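Local structure of solute-binding protein (Thermoactinomyces vulgaris, 2ZYM) at residues Asp19-Trp24 / Thr47-Glu52; Asp76-Pro81 / Gly283-Ala288; Leu94-Val99 / Gly118-Gly123. The protein probably binds cyclodextrins and related maltose-type sugars outside the cell membrane and delivers them for uptake. One frame throughout, in Å; residues are numbered along the deposited sequence.

Interaction 1. Residues Asp19-Trp24 / Thr47-Glu52; sequences DKLVVW and TGIQVE
The flat group that meets a partner across this contact is the carboxylate of Glu52: Lys20 NZ comes to its OE1 from above the plane, 46° out of it, rather than at the rim of the group. This salt bridge, 3.1 Å from Lys20 NZ to Glu52 OE1, joins residues two apart in register, and the two side chains slant across one another on the exposed face that also carries Val22 and Gln50. Lys20 reaches it with CG opposite the backbone N (chi1 -173°) and a fully extended chain, which lays CE against Glu52 CB. The strands beneath run parallel. Leu21 is bonded through both its backbone N, to Gln50 O (2.8 Å), and its backbone O, from Glu52 N (3.0 Å); Val23 N continues the pattern to Glu52 O, while Gln50 N reaches Asp19 O by a more bent bond of 139°. On the buried face Ile49 CG2 packs against Leu21 CG at 3.8 Å, and Val51 CG1 meets Val23 CG2 at the same spacing. Thr47 OG1 accepts from Ile49 N in an ST turn as the chain leaves its helix. The pair forms the two strands of a right-handed beta-alpha-beta crossover whose connecting helix, 31-47, packs on Val51 through Ala40 and Phe43; Leu299 of helix 293-303 covers Leu21, Val23 and Val51.

Interaction 2. Residues Asp76-Pro81 / Gly283-Ala288; sequences DLVTWP and GWYLSA. With GLC (alpha-D-glucopyranose), chain B.
Tyr285 meets Trp80 twice: its OH donates to the backbone O of Trp80 (2.6 Å), nearly in line with the C=O bond, and its CE2 sits over one face of the Trp80 indole, 3.7 Å from CD1. With chi1 at 53°, Trp80 CG lies between its own backbone N and carbonyl carbon, which folds the indole back over the tyrosine; the ring planes stand at 49°. Further along, the antiparallel strands are joined through both backbone groups of Val78: Val78 N donates to Tyr285 O (3.0 Å) and Val78 O accepts from Tyr285 N (2.8 Å). Asp76 O receives Ser287 N. The buried hydroxyl of Thr79 donates to Gly283 O (2.9 Å), approaching from above the carbonyl plane, while Thr79 CG2 packs on Trp284 CZ3 at 3.6 Å. The carboxylate of Asp76 turns elsewhere, to Ser290 OG and Val22 N. A phenylalanine in place of Tyr285 would probably leave the buried Trp80 carbonyl without this hydroxyl donor, and the ring against the indole less firmly held. Side-chain hydroxyls thus satisfy carbonyls toward Pro81, whose CG comes within 3.1 Å of O3 of a bound glucose unit, linking this buried pairing to the sugar site.

Interaction 3. Residues Leu94-Val99 / Gly118-Gly123; sequences LQPIQV and GGKLYG
Leu94 opens the contact by setting its CB 4.1 Å from Tyr122 CD2, while its backbone O lies at the edge of the phenol ring. Helix 85-90 also packs on Leu94, through Leu85 and Ala88, and Leu85 touches Tyr122 as well. At Gln95 CB points away and the backbone does the work: its carbonyl carbon is 3.6 Å from Tyr122 CE2. Pro96 follows, with its CA over a face of the Tyr122 ring; the two side chains run alongside each other in the same direction, Pro96 CD reaching 3.6 Å from Tyr122 CE2. The tyrosine can lie there because its CG is opposite its own carbonyl carbon (chi1 -78°), which brings the ring back beneath the proline although its CB starts off away from it. Pro96 CB also rests on Lys120 CB, the lysine running alongside the proline before its end leads away. Ile97 makes the direct backbone hydrogen bond of the contact, its N to Leu121 O at 2.9 Å and 166°. The same carbonyl lies 3.3 Å from Pro96 CA, in a bent CA-H...O contact. Beyond the bond, Ile97 holds CG1 between its backbone N and carbonyl carbon (chi1 54°), directing CD1 to Leu121 CD2 at 3.6 Å in an oblique crossing. Val99 CG2 then reaches the same leucine methyl, at 4.2 Å. The contact joins the short strand 94-95 to the start of strand 120-129, both partners of strand 278-287 in one mixed sheet, but the two chain paths run nearly perpendicular, so regular strand pairing is not extended here. Chemically the join is largely apolar, an aromatic ring against a proline and aliphatic branches meeting one leucine, with one direct backbone bond, Ile97 N to Leu121 O, as its firm polar link.

The three contacts occupy the same side of the chain's centre and come in order of sequence at their first segments, with interaction 3 nested inside the long loop that interaction 2 closes. Interaction 1, the parallel pair 20-25 and 50-55, has its centre 14 Å from that of interaction 2 and touches it where Val22 O probably bonds to Asp76 N and Trp24 N to Leu77 O. Interactions 2 and 3, 11 Å apart, reach the same mixed sheet, in which strands 94-95 and 120-129 both pair with 278-287. Interactions 1 and 3, 21 Å apart, do not touch. Interaction 2 therefore bridges the N-terminal beta-alpha-beta unit and the outlying 94-99 and 118-123 segments, while its Pro81 end faces the sugar.

Interaction 1. Residues Asp19-Trp24 / Thr47-Glu52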
loop_
_atom_site.group_PDB
_atom_site.type_symbol
_atom_site.label_atom_id
_atom_site.label_comp_id
_atom_site.label_asym_id
_atom_site.label_seq_id
_atom_site.Cartn_x
_atom_site.Cartn_y
_atom_site.Cartn_z
ATOM N N ASP A 19 18.456 -25.065 -14.179
ATOM C CA ASP A 19 18.112 -24.043 -13.195
ATOM C C ASP A 19 16.709 -23.478 -13.394
ATOM O O ASP A 19 16.329 -23.086 -14.503
ATOM C CB ASP A 19 19.154 -22.918 -13.195
ATOM C CG ASP A 19 20.397 -23.274 -12.394
ATOM O OD1 ASP A 19 21.507 -23.251 -12.972
ATOM O OD2 ASP A 19 20.267 -23.583 -11.188
ATOM N N LYS A 20 15.945 -23.461 -12.306
ATOM C CA LYS A 20 14.614 -22.875 -12.297
ATOM C C LYS A 20 14.458 -21.964 -11.089
ATOM O O LYS A 20 14.879 -22.307 -9.979
ATOM C CB LYS A 20 13.539 -23.967 -12.280
ATOM C CG LYS A 20 12.114 -23.451 -12.449
ATOM C CD LYS A 20 11.096 -24.521 -12.114
ATOM C CE LYS A 20 9.685 -23.961 -12.129
ATOM N NZ LYS A 20 8.677 -25.018 -11.843
ATOM N N LEU A 21 13.863 -20.799 -11.319
ATOM C CA LEU A 21 13.501 -19.884 -10.243
ATOM C C LEU A 21 11.984 -19.739 -10.179
ATOM O O LEU A 21 11.298 -19.863 -11.196
ATOM C CB LEU A 21 14.165 -18.517 -10.440
ATOM C CG LEU A 21 15.697 -18.440 -10.386
ATOM C CD1 LEU A 21 16.187 -17.104 -10.934
ATOM C CD2 LEU A 21 16.227 -18.671 -8.974
ATOM N N VAL A 22 11.472 -19.491 -8.977
ATOM C CA VAL A 22 10.039 -19.275 -8.765
ATOM C C VAL A 22 9.812 -17.862 -8.229
ATOM O O VAL A 22 10.491 -17.421 -7.299
ATOM C CB VAL A 22 9.431 -20.336 -7.804
ATOM C CG1 VAL A 22 7.931 -20.125 -7.627
ATOM C CG2 VAL A 22 9.705 -21.746 -8.315
ATOM N N VAL A 23 8.860 -17.158 -8.836
ATOM C CA VAL A 23 8.534 -15.784 -8.469
ATOM C C VAL A 23 7.046 -15.677 -8.122
ATOM O O VAL A 23 6.201 -16.174 -8.864
ATOM C CB VAL A 23 8.891 -14.812 -9.627
ATOM C CG1 VAL A 23 8.291 -13.435 -9.405
ATOM C CG2 VAL A 23 10.398 -14.702 -9.791
ATOM N N TRP A 24 6.733 -15.050 -6.988
ATOM C CA TRP A 24 5.343 -14.730 -6.659
ATOM C C TRP A 24 5.023 -13.269 -6.957
ATOM O O TRP A 24 5.629 -12.356 -6.387
ATOM C CB TRP A 24 5.012 -15.038 -5.196
ATOM C CG TRP A 24 5.024 -16.491 -4.806
ATOM C CD1 TRP A 24 5.008 -17.577 -5.636
ATOM C CD2 TRP A 24 5.010 -17.008 -3.470
ATOM N NE1 TRP A 24 5.006 -18.739 -4.897
ATOM C CE2 TRP A 24 5.006 -18.419 -3.565
ATOM C CE3 TRP A 24 5.006 -16.416 -2.200
ATOM C CZ2 TRP A 24 5.004 -19.248 -2.435
ATOM C CZ3 TRP A 24 5.008 -17.240 -1.077
ATOM C CH2 TRP A 24 5.007 -18.642 -1.205
ATOM N N THR A 47 19.414 -15.643 -19.988
ATOM C CA THR A 47 20.272 -16.414 -19.085
ATOM C C THR A 47 20.130 -17.930 -19.203
ATOM O O THR A 47 21.020 -18.679 -18.781
ATOM C CB THR A 47 20.038 -16.010 -17.610
ATOM O OG1 THR A 47 18.723 -16.409 -17.202
ATOM C CG2 THR A 47 20.206 -14.504 -17.421
ATOM N N GLY A 48 19.011 -18.382 -19.762
ATOM C CA GLY A 48 18.709 -19.808 -19.834
ATOM C C GLY A 48 18.068 -20.364 -18.573
ATOM O O GLY A 48 17.653 -21.523 -18.551
ATOM N N ILE A 49 17.990 -19.547 -17.523
ATOM C CA ILE A 49 17.327 -19.953 -16.281
ATOM C C ILE A 49 15.819 -19.795 -16.442
ATOM O O ILE A 49 15.321 -18.688 -16.669
ATOM C CB ILE A 49 17.816 -19.151 -15.036
ATOM C CG1 ILE A 49 19.289 -19.431 -14.735
ATOM C CG2 ILE A 49 16.997 -19.502 -13.797
ATOM C CD1 ILE A 49 20.176 -18.221 -14.841
ATOM N N GLN A 50 15.101 -20.910 -16.333
ATOM C CA GLN A 50 13.645 -20.893 -16.395
ATOM C C GLN A 50 13.099 -20.146 -15.185
ATOM O O GLN A 50 13.616 -20.286 -14.077
ATOM C CB GLN A 50 13.082 -22.317 -16.450
ATOM C CG GLN A 50 13.587 -23.163 -17.628
ATOM C CD GLN A 50 13.476 -22.456 -18.976
ATOM O OE1 GLN A 50 14.458 -22.348 -19.711
ATOM N NE2 GLN A 50 12.281 -21.973 -19.302
ATOM N N VAL A 51 12.084 -19.320 -15.415
ATOM C CA VAL A 51 11.442 -18.571 -14.337
ATOM C C VAL A 51 9.937 -18.771 -14.421
ATOM O O VAL A 51 9.324 -18.504 -15.454
ATOM C CB VAL A 51 11.781 -17.055 -14.381
ATOM C CG1 VAL A 51 11.190 -16.338 -13.171
ATOM C CG2 VAL A 51 13.288 -16.830 -14.432
ATOM N N GLU A 52 9.353 -19.263 -13.333
ATOM C CA GLU A 52 7.908 -19.410 -13.244
ATOM C C GLU A 52 7.343 -18.275 -12.399
ATOM O O GLU A 52 7.726 -18.101 -11.237
ATOM C CB GLU A 52 7.524 -20.769 -12.652
ATOM C CG GLU A 52 6.057 -21.138 -12.872
ATOM C CD GLU A 52 5.608 -22.364 -12.093
ATOM O OE1 GLU A 52 6.416 -22.952 -11.343
ATOM O OE2 GLU A 52 4.427 -22.741 -12.232
#

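Interaction 2. Residues Asp76-Pro81 / Gly283-Ala288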
loop_
_atom_site.group_PDB
_atom_site.type_symbol
_atom_site.label_atom_id
_atom_site.label_comp_id
_atom_site.label_asym_id
_atom_site.label_seq_id
_atom_site.Cartn_x
_atom_site.Cartn_y
_atom_site.Cartn_z
ATOM N N ASP A 76 11.459 -18.051 -4.746
ATOM C CA ASP A 76 12.756 -17.408 -4.550
ATOM C C ASP A 76 12.573 -15.911 -4.338
ATOM O O ASP A 76 13.168 -15.327 -3.433
ATOM C CB ASP A 76 13.660 -17.667 -5.752
ATOM C CG ASP A 76 13.939 -19.140 -5.956
ATOM O OD1 ASP A 76 14.791 -19.693 -5.233
ATOM O OD2 ASP A 76 13.305 -19.743 -6.842
ATOM N N LEU A 77 11.741 -15.298 -5.181
ATOM C CA LEU A 77 11.415 -13.884 -5.053
ATOM C C LEU A 77 9.954 -13.700 -4.684
ATOM O O LEU A 77 9.066 -14.330 -5.263
ATOM C CB LEU A 77 11.733 -13.114 -6.339
ATOM C CG LEU A 77 13.190 -13.012 -6.807
ATOM C CD1 LEU A 77 13.261 -12.116 -8.033
ATOM C CD2 LEU A 77 14.124 -12.499 -5.709
ATOM N N VAL A 78 9.728 -12.835 -3.702
ATOM C CA VAL A 78 8.392 -12.503 -3.230
ATOM C C VAL A 78 8.236 -10.980 -3.180
ATOM O O VAL A 78 9.203 -10.240 -3.382
ATOM C CB VAL A 78 8.096 -13.144 -1.846
ATOM C CG1 VAL A 78 8.044 -14.665 -1.961
ATOM C CG2 VAL A 78 9.134 -12.717 -0.807
ATOM N N THR A 79 7.017 -10.517 -2.925
ATOM C CA THR A 79 6.729 -9.084 -2.891
ATOM C C THR A 79 5.523 -8.763 -2.009
ATOM O O THR A 79 4.505 -9.460 -2.051
ATOM C CB THR A 79 6.533 -8.489 -4.324
ATOM O OG1 THR A 79 6.191 -7.101 -4.232
ATOM C CG2 THR A 79 5.441 -9.232 -5.110
ATOM N N TRP A 80 5.668 -7.716 -1.203
ATOM C CA TRP A 80 4.572 -7.137 -0.419
ATOM C C TRP A 80 4.968 -5.731 0.042
ATOM O O TRP A 80 6.148 -5.370 -0.045
ATOM C CB TRP A 80 4.193 -8.030 0.774
ATOM C CG TRP A 80 5.324 -8.420 1.688
ATOM C CD1 TRP A 80 5.929 -7.638 2.632
ATOM C CD2 TRP A 80 5.951 -9.707 1.772
ATOM N NE1 TRP A 80 6.905 -8.354 3.287
ATOM C CE2 TRP A 80 6.939 -9.626 2.778
ATOM C CE3 TRP A 80 5.779 -10.918 1.087
ATOM C CZ2 TRP A 80 7.756 -10.712 3.119
ATOM C CZ3 TRP A 80 6.593 -12.000 1.427
ATOM C CH2 TRP A 80 7.569 -11.886 2.436
ATOM N N PRO A 81 3.988 -4.920 0.503
ATOM C CA PRO A 81 4.300 -3.575 0.997
ATOM C C PRO A 81 5.282 -3.586 2.168
ATOM O O PRO A 81 5.236 -4.483 3.015
ATOM C CB PRO A 81 2.931 -3.031 1.428
ATOM C CG PRO A 81 1.955 -3.805 0.620
ATOM C CD PRO A 81 2.538 -5.181 0.555
ATOM N N GLY A 283 8.552 -3.721 -2.986
ATOM C CA GLY A 283 9.791 -4.184 -3.594
ATOM C C GLY A 283 9.775 -5.680 -3.823
ATOM O O GLY A 283 8.859 -6.373 -3.377
ATOM N N TRP A 284 10.776 -6.170 -4.550
ATOM C CA TRP A 284 11.049 -7.601 -4.620
ATOM C C TRP A 284 11.931 -7.956 -3.436
ATOM O O TRP A 284 12.894 -7.245 -3.153
ATOM C CB TRP A 284 11.799 -7.960 -5.904
ATOM C CG TRP A 284 10.978 -7.974 -7.156
ATOM C CD1 TRP A 284 11.169 -7.201 -8.266
ATOM C CD2 TRP A 284 9.852 -8.812 -7.438
ATOM N NE1 TRP A 284 10.226 -7.504 -9.223
ATOM C CE2 TRP A 284 9.405 -8.488 -8.740
ATOM C CE3 TRP A 284 9.174 -9.805 -6.719
ATOM C CZ2 TRP A 284 8.307 -9.119 -9.337
ATOM C CZ3 TRP A 284 8.080 -10.430 -7.313
ATOM C CH2 TRP A 284 7.659 -10.082 -8.608
ATOM N N TYR A 285 11.610 -9.049 -2.750
ATOM C CA TYR A 285 12.458 -9.542 -1.664
ATOM C C TYR A 285 12.963 -10.946 -1.954
ATOM O O TYR A 285 12.361 -11.685 -2.737
ATOM C CB TYR A 285 11.729 -9.511 -0.319
ATOM C CG TYR A 285 10.908 -8.268 -0.085
ATOM C CD1 TYR A 285 11.515 -7.018 0.040
ATOM C CD2 TYR A 285 9.523 -8.346 0.018
ATOM C CE1 TYR A 285 10.753 -5.870 0.256
ATOM C CE2 TYR A 285 8.752 -7.210 0.232
ATOM C CZ TYR A 285 9.369 -5.976 0.345
ATOM O OH TYR A 285 8.605 -4.853 0.559
ATOM N N LEU A 286 14.075 -11.299 -1.313
ATOM C CA LEU A 286 14.701 -12.605 -1.488
ATOM C C LEU A 286 14.416 -13.488 -0.279
ATOM O O LEU A 286 14.805 -13.160 0.840
ATOM C CB LEU A 286 16.214 -12.446 -1.695
ATOM C CG LEU A 286 17.073 -13.702 -1.902
ATOM C CD1 LEU A 286 16.597 -14.514 -3.101
ATOM C CD2 LEU A 286 18.545 -13.334 -2.051
ATOM N N SER A 287 13.725 -14.602 -0.514
ATOM C CA SER A 287 13.408 -15.555 0.546
ATOM C C SER A 287 14.669 -16.114 1.200
ATOM O O SER A 287 15.633 -16.469 0.516
ATOM C CB SER A 287 12.555 -16.701 -0.004
ATOM O OG SER A 287 12.503 -17.779 0.913
ATOM N N ALA A 288 14.646 -16.196 2.530
ATOM C CA ALA A 288 15.749 -16.779 3.292
ATOM C C ALA A 288 15.906 -18.275 3.000
ATOM O O ALA A 288 16.938 -18.873 3.317
ATOM C CB ALA A 288 15.546 -16.540 4.780
HETATM C C1 GLC B . -2.988 -1.560 -1.282
HETATM C C2 GLC B . -1.592 -1.106 -0.781
HETATM C C3 GLC B . -1.240 -1.861 0.492
HETATM C C4 GLC B . -2.305 -1.581 1.542
HETATM C C5 GLC B . -3.687 -2.047 1.037
HETATM C C6 GLC B . -4.775 -1.768 2.054
HETATM O O2 GLC B . -0.617 -1.373 -1.780
HETATM O O3 GLC B . 0.040 -1.420 0.980
HETATM O O4 GLC B . -1.990 -2.276 2.716
HETATM O O5 GLC B . -3.980 -1.318 -0.234
HETATM O O6 GLC B . -6.068 -2.207 1.649
#

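Interaction 3. Residues Leu94-Val99 / Gly118-Gly123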
loop_
_atom_site.group_PDB
_atom_site.type_symbol
_atom_site.label_atom_id
_atom_site.label_comp_id
_atom_site.label_asym_id
_atom_site.label_seq_id
_atom_site.Cartn_x
_atom_site.Cartn_y
_atom_site.Cartn_z
ATOM N N LEU A 94 13.195 -13.498 5.158
ATOM C CA LEU A 94 13.969 -12.859 4.099
ATOM C C LEU A 94 15.443 -12.696 4.457
ATOM O O LEU A 94 15.801 -12.573 5.628
ATOM C CB LEU A 94 13.363 -11.496 3.738
ATOM C CG LEU A 94 11.857 -11.403 3.470
ATOM C CD1 LEU A 94 11.426 -9.952 3.301
ATOM C CD2 LEU A 94 11.453 -12.239 2.262
ATOM N N GLN A 95 16.286 -12.703 3.430
ATOM C CA GLN A 95 17.717 -12.465 3.588
ATOM C C GLN A 95 18.114 -11.181 2.856
ATOM O O GLN A 95 17.494 -10.832 1.848
ATOM C CB GLN A 95 18.530 -13.661 3.075
ATOM C CG GLN A 95 18.235 -14.072 1.634
ATOM C CD GLN A 95 19.096 -15.230 1.157
ATOM O OE1 GLN A 95 18.585 -16.299 0.826
ATOM N NE2 GLN A 95 20.409 -15.018 1.113
ATOM N N PRO A 96 19.137 -10.465 3.365
ATOM C CA PRO A 96 19.602 -9.267 2.661
ATOM C C PRO A 96 20.110 -9.580 1.255
ATOM O O PRO A 96 20.572 -10.695 0.994
ATOM C CB PRO A 96 20.743 -8.746 3.545
ATOM C CG PRO A 96 21.109 -9.867 4.433
ATOM C CD PRO A 96 19.892 -10.703 4.607
ATOM N N ILE A 97 20.013 -8.602 0.362
ATOM C CA ILE A 97 20.390 -8.789 -1.039
ATOM C C ILE A 97 21.749 -8.161 -1.352
ATOM O O ILE A 97 22.104 -7.115 -0.804
ATOM C CB ILE A 97 19.292 -8.272 -2.004
ATOM C CG1 ILE A 97 18.912 -6.820 -1.702
ATOM C CG2 ILE A 97 18.048 -9.140 -1.913
ATOM C CD1 ILE A 97 19.283 -5.857 -2.791
ATOM N N GLN A 98 22.503 -8.812 -2.233
ATOM C CA GLN A 98 23.861 -8.378 -2.553
ATOM C C GLN A 98 23.921 -7.785 -3.944
ATOM O O GLN A 98 23.884 -8.503 -4.947
ATOM C CB GLN A 98 24.861 -9.531 -2.418
ATOM C CG GLN A 98 24.535 -10.537 -1.321
ATOM C CD GLN A 98 24.094 -9.901 -0.004
ATOM O OE1 GLN A 98 24.583 -8.843 0.395
ATOM N NE2 GLN A 98 23.165 -10.554 0.675
ATOM N N VAL A 99 23.998 -6.460 -3.984
ATOM C CA VAL A 99 23.995 -5.712 -5.231
ATOM C C VAL A 99 25.074 -4.635 -5.185
ATOM O O VAL A 99 25.449 -4.168 -4.103
ATOM C CB VAL A 99 22.605 -5.079 -5.523
ATOM C CG1 VAL A 99 21.568 -6.158 -5.826
ATOM C CG2 VAL A 99 22.143 -4.197 -4.365
ATOM N N GLY A 118 17.535 -2.797 9.929
ATOM C CA GLY A 118 18.716 -3.139 10.728
ATOM C C GLY A 118 20.030 -2.871 10.015
ATOM O O GLY A 118 21.022 -3.575 10.236
ATOM N N GLY A 119 20.029 -1.857 9.152
ATOM C CA GLY A 119 21.203 -1.496 8.354
ATOM C C GLY A 119 21.433 -2.363 7.127
ATOM O O GLY A 119 22.464 -2.240 6.458
ATOM N N LYS A 120 20.473 -3.234 6.824
ATOM C CA LYS A 120 20.597 -4.170 5.711
ATOM C C LYS A 120 19.504 -3.931 4.677
ATOM O O LYS A 120 18.357 -3.653 5.035
ATOM C CB LYS A 120 20.524 -5.609 6.223
ATOM C CG LYS A 120 21.698 -6.023 7.093
ATOM C CD LYS A 120 21.425 -7.351 7.778
ATOM C CE LYS A 120 22.700 -8.138 8.021
ATOM N NZ LYS A 120 23.762 -7.373 8.739
ATOM N N LEU A 121 19.870 -4.032 3.401
ATOM C CA LEU A 121 18.923 -3.856 2.297
ATOM C C LEU A 121 18.285 -5.190 1.924
ATOM O O LEU A 121 18.984 -6.172 1.661
ATOM C CB LEU A 121 19.616 -3.230 1.080
ATOM C CG LEU A 121 18.777 -2.937 -0.171
ATOM C CD1 LEU A 121 17.799 -1.792 0.060
ATOM C CD2 LEU A 121 19.689 -2.624 -1.338
ATOM N N TYR A 122 16.952 -5.214 1.893
ATOM C CA TYR A 122 16.208 -6.459 1.702
ATOM C C TYR A 122 15.490 -6.583 0.362
ATOM O O TYR A 122 14.923 -7.631 0.052
ATOM C CB TYR A 122 15.242 -6.686 2.870
ATOM C CG TYR A 122 15.953 -7.202 4.097
ATOM C CD1 TYR A 122 16.463 -6.323 5.053
ATOM C CD2 TYR A 122 16.145 -8.570 4.288
ATOM C CE1 TYR A 122 17.137 -6.794 6.174
ATOM C CE2 TYR A 122 16.813 -9.052 5.407
ATOM C CZ TYR A 122 17.306 -8.158 6.345
ATOM O OH TYR A 122 17.969 -8.631 7.452
ATOM N N GLY A 123 15.526 -5.526 -0.438
ATOM C CA GLY A 123 14.919 -5.579 -1.757
ATOM C C GLY A 123 15.230 -4.412 -2.664
ATOM O O GLY A 123 15.910 -3.459 -2.272
HETATM O O HOH W 1 15.035 -9.883 0.912
#